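Local structure of putative oxidoreductase molybdopterin-binding subunit (Sulfolobus tokodaii, 4ZOH) at residues Y226-L231 with K237-V242. The protein probably serves as the molybdenum cofactor subunit of an oxidoreductase of the xanthine dehydrogenase and aldehyde oxidase family, binding pterin cytosine dinucleotide. Residues are numbered along the deposited sequence; the frame is centred on the assembly and turned at random.
Sequences YALAKL and KPLKWV
W241 touches L228 with its CB, the methylene before the ring, 3.9 Å from L228 CD2; with CG anti to the backbone N (chi1 165°) the indole itself turns away to F36, which it meets edge-to-face. The other flat group here is the peptide carbonyl of L239, whose O lies 3.6 Å from L228 CD2. L228 does most of the touching: its CG stands anti to its own N (chi1 -170°), and both methyls bear on the helix-facing side of the strand, CD1 3.7 Å from L239 CB, CD2 on the L239 carbonyl oxygen, and both near W241 CB. L239 slides past L228 in the opposite direction, and L239 CD1 reaches L231 CB at 3.7 Å. Here helix 223-235 lies over one face of the mixed sheet; its 226-231 turns run nearly antiparallel to strand 239-241 (169°), their axes 9.3 Å apart at closest, and V34 and A172 of the flanking strands also touch L228. Cutting L228 back to an alanine removes both methyls and would probably open a gap beside L239 CB and W241 CB. K240 points away from the helix, its NZ in salt bridges with D24 and E27; the helix-strand contact is apolar, without a hydrogen bond across it, and rests on shape and burial.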
loop_
_atom_site.group_PDB
_atom_site.type_symbol
_atom_site.label_atom_id
_atom_site.label_comp_id
_atom_site.label_asym_id
_atom_site.label_seq_id
_atom_site.Cartn_x
_atom_site.Cartn_y
_atom_site.Cartn_z
ATOM N N TYR A 226 -1.833 -2.522 21.108
ATOM C CA TYR A 226 -0.882 -1.637 21.897
ATOM C C TYR A 226 0.584 -2.022 21.712
ATOM O O TYR A 226 1.420 -1.161 21.445
ATOM C CB TYR A 226 -1.237 -1.677 23.388
ATOM C CG TYR A 226 -2.542 -0.992 23.743
ATOM C CD1 TYR A 226 -2.764 0.335 23.400
ATOM C CD2 TYR A 226 -3.543 -1.693 24.424
ATOM C CE1 TYR A 226 -3.887 1.009 23.776
ATOM C CE2 TYR A 226 -4.681 -1.037 24.825
ATOM C CZ TYR A 226 -4.827 0.317 24.513
ATOM O OH TYR A 226 -5.961 0.961 24.874
ATOM N N ALA A 227 0.870 -3.298 21.803
ATOM C CA ALA A 227 2.243 -3.768 21.657
ATOM C C ALA A 227 2.795 -3.545 20.257
ATOM O O ALA A 227 3.951 -3.092 20.088
ATOM C CB ALA A 227 2.382 -5.228 22.062
ATOM N N LEU A 228 1.977 -3.822 19.241
ATOM C CA LEU A 228 2.445 -3.684 17.854
ATOM C C LEU A 228 2.790 -2.222 17.601
ATOM O O LEU A 228 3.792 -1.879 16.975
ATOM C CB LEU A 228 1.332 -4.134 16.861
ATOM C CG LEU A 228 1.853 -4.248 15.435
ATOM C CD1 LEU A 228 2.819 -5.443 15.313
ATOM C CD2 LEU A 228 0.643 -4.396 14.471
ATOM N N ALA A 229 1.939 -1.356 18.132
ATOM C CA ALA A 229 2.087 0.032 17.915
ATOM C C ALA A 229 3.390 0.592 18.581
ATOM O O ALA A 229 4.138 1.379 17.976
ATOM C CB ALA A 229 0.891 0.709 18.427
ATOM N N LYS A 230 3.641 0.140 19.794
ATOM C CA LYS A 230 4.781 0.526 20.554
ATOM C C LYS A 230 6.059 -0.051 19.883
ATOM O O LYS A 230 7.015 0.642 19.721
ATOM C CB LYS A 230 4.624 -0.051 21.971
ATOM C CG LYS A 230 5.921 0.026 22.787
ATOM C CD LYS A 230 6.056 1.478 23.249
ATOM C CE LYS A 230 6.567 1.558 24.696
ATOM N NZ LYS A 230 7.591 2.613 24.612
ATOM N N LEU A 231 6.061 -1.323 19.529
ATOM C CA LEU A 231 7.114 -1.846 18.694
ATOM C C LEU A 231 7.417 -1.096 17.391
ATOM O O LEU A 231 8.612 -0.980 17.015
ATOM C CB LEU A 231 6.913 -3.316 18.407
ATOM C CG LEU A 231 7.028 -4.234 19.625
ATOM C CD1 LEU A 231 6.539 -5.605 19.234
ATOM C CD2 LEU A 231 8.468 -4.295 20.145
ATOM N N LYS A 237 10.327 -0.345 10.838
ATOM C CA LYS A 237 9.827 -1.091 9.691
ATOM C C LYS A 237 8.325 -1.253 9.916
ATOM O O LYS A 237 7.833 -1.121 11.051
ATOM C CB LYS A 237 10.487 -2.462 9.532
ATOM C CG LYS A 237 12.018 -2.496 9.540
ATOM C CD LYS A 237 12.559 -2.128 8.167
ATOM C CE LYS A 237 14.075 -1.959 8.244
ATOM N NZ LYS A 237 14.618 -1.866 6.870
ATOM N N PRO A 238 7.569 -1.434 8.820
ATOM C CA PRO A 238 6.195 -1.841 9.024
ATOM C C PRO A 238 6.115 -3.277 9.620
ATOM O O PRO A 238 6.962 -4.120 9.343
ATOM C CB PRO A 238 5.618 -1.827 7.614
ATOM C CG PRO A 238 6.613 -1.057 6.766
ATOM C CD PRO A 238 7.937 -1.377 7.381
ATOM N N LEU A 239 5.121 -3.490 10.476
ATOM C CA LEU A 239 5.020 -4.690 11.280
ATOM C C LEU A 239 3.556 -5.130 11.128
ATOM O O LEU A 239 2.632 -4.356 11.467
ATOM C CB LEU A 239 5.245 -4.299 12.761
ATOM C CG LEU A 239 6.610 -3.667 13.208
ATOM C CD1 LEU A 239 6.611 -3.633 14.756
ATOM C CD2 LEU A 239 7.862 -4.396 12.691
ATOM N N LYS A 240 3.391 -6.345 10.606
ATOM C CA LYS A 240 2.097 -6.989 10.387
ATOM C C LYS A 240 1.871 -8.021 11.485
ATOM O O LYS A 240 2.716 -8.903 11.719
ATOM C CB LYS A 240 2.099 -7.728 9.014
ATOM C CG LYS A 240 0.875 -8.593 8.712
ATOM C CD LYS A 240 -0.347 -7.711 8.327
ATOM C CE LYS A 240 -0.248 -7.036 6.943
ATOM N NZ LYS A 240 -0.253 -8.138 5.891
ATOM N N TRP A 241 0.729 -7.917 12.141
ATOM C CA TRP A 241 0.378 -8.927 13.095
ATOM C C TRP A 241 -0.954 -9.606 12.649
ATOM O O TRP A 241 -1.989 -8.890 12.475
ATOM C CB TRP A 241 0.136 -8.257 14.449
ATOM C CG TRP A 241 -0.590 -9.220 15.407
ATOM C CD1 TRP A 241 -0.153 -10.428 15.832
ATOM C CD2 TRP A 241 -1.911 -9.060 15.972
ATOM N NE1 TRP A 241 -1.095 -11.007 16.697
ATOM C CE2 TRP A 241 -2.160 -10.176 16.802
ATOM C CE3 TRP A 241 -2.881 -8.053 15.904
ATOM C CZ2 TRP A 241 -3.387 -10.337 17.535
ATOM C CZ3 TRP A 241 -4.066 -8.184 16.684
ATOM C CH2 TRP A 241 -4.306 -9.335 17.461
ATOM N N VAL A 242 -0.945 -10.934 12.497
ATOM C CA VAL A 242 -2.211 -11.668 12.279
ATOM C C VAL A 242 -2.183 -12.947 13.125
ATOM O O VAL A 242 -1.406 -13.811 12.863
ATOM C CB VAL A 242 -2.486 -12.020 10.807
ATOM C CG1 VAL A 242 -3.845 -12.743 10.656
ATOM C CG2 VAL A 242 -2.438 -10.774 9.935
#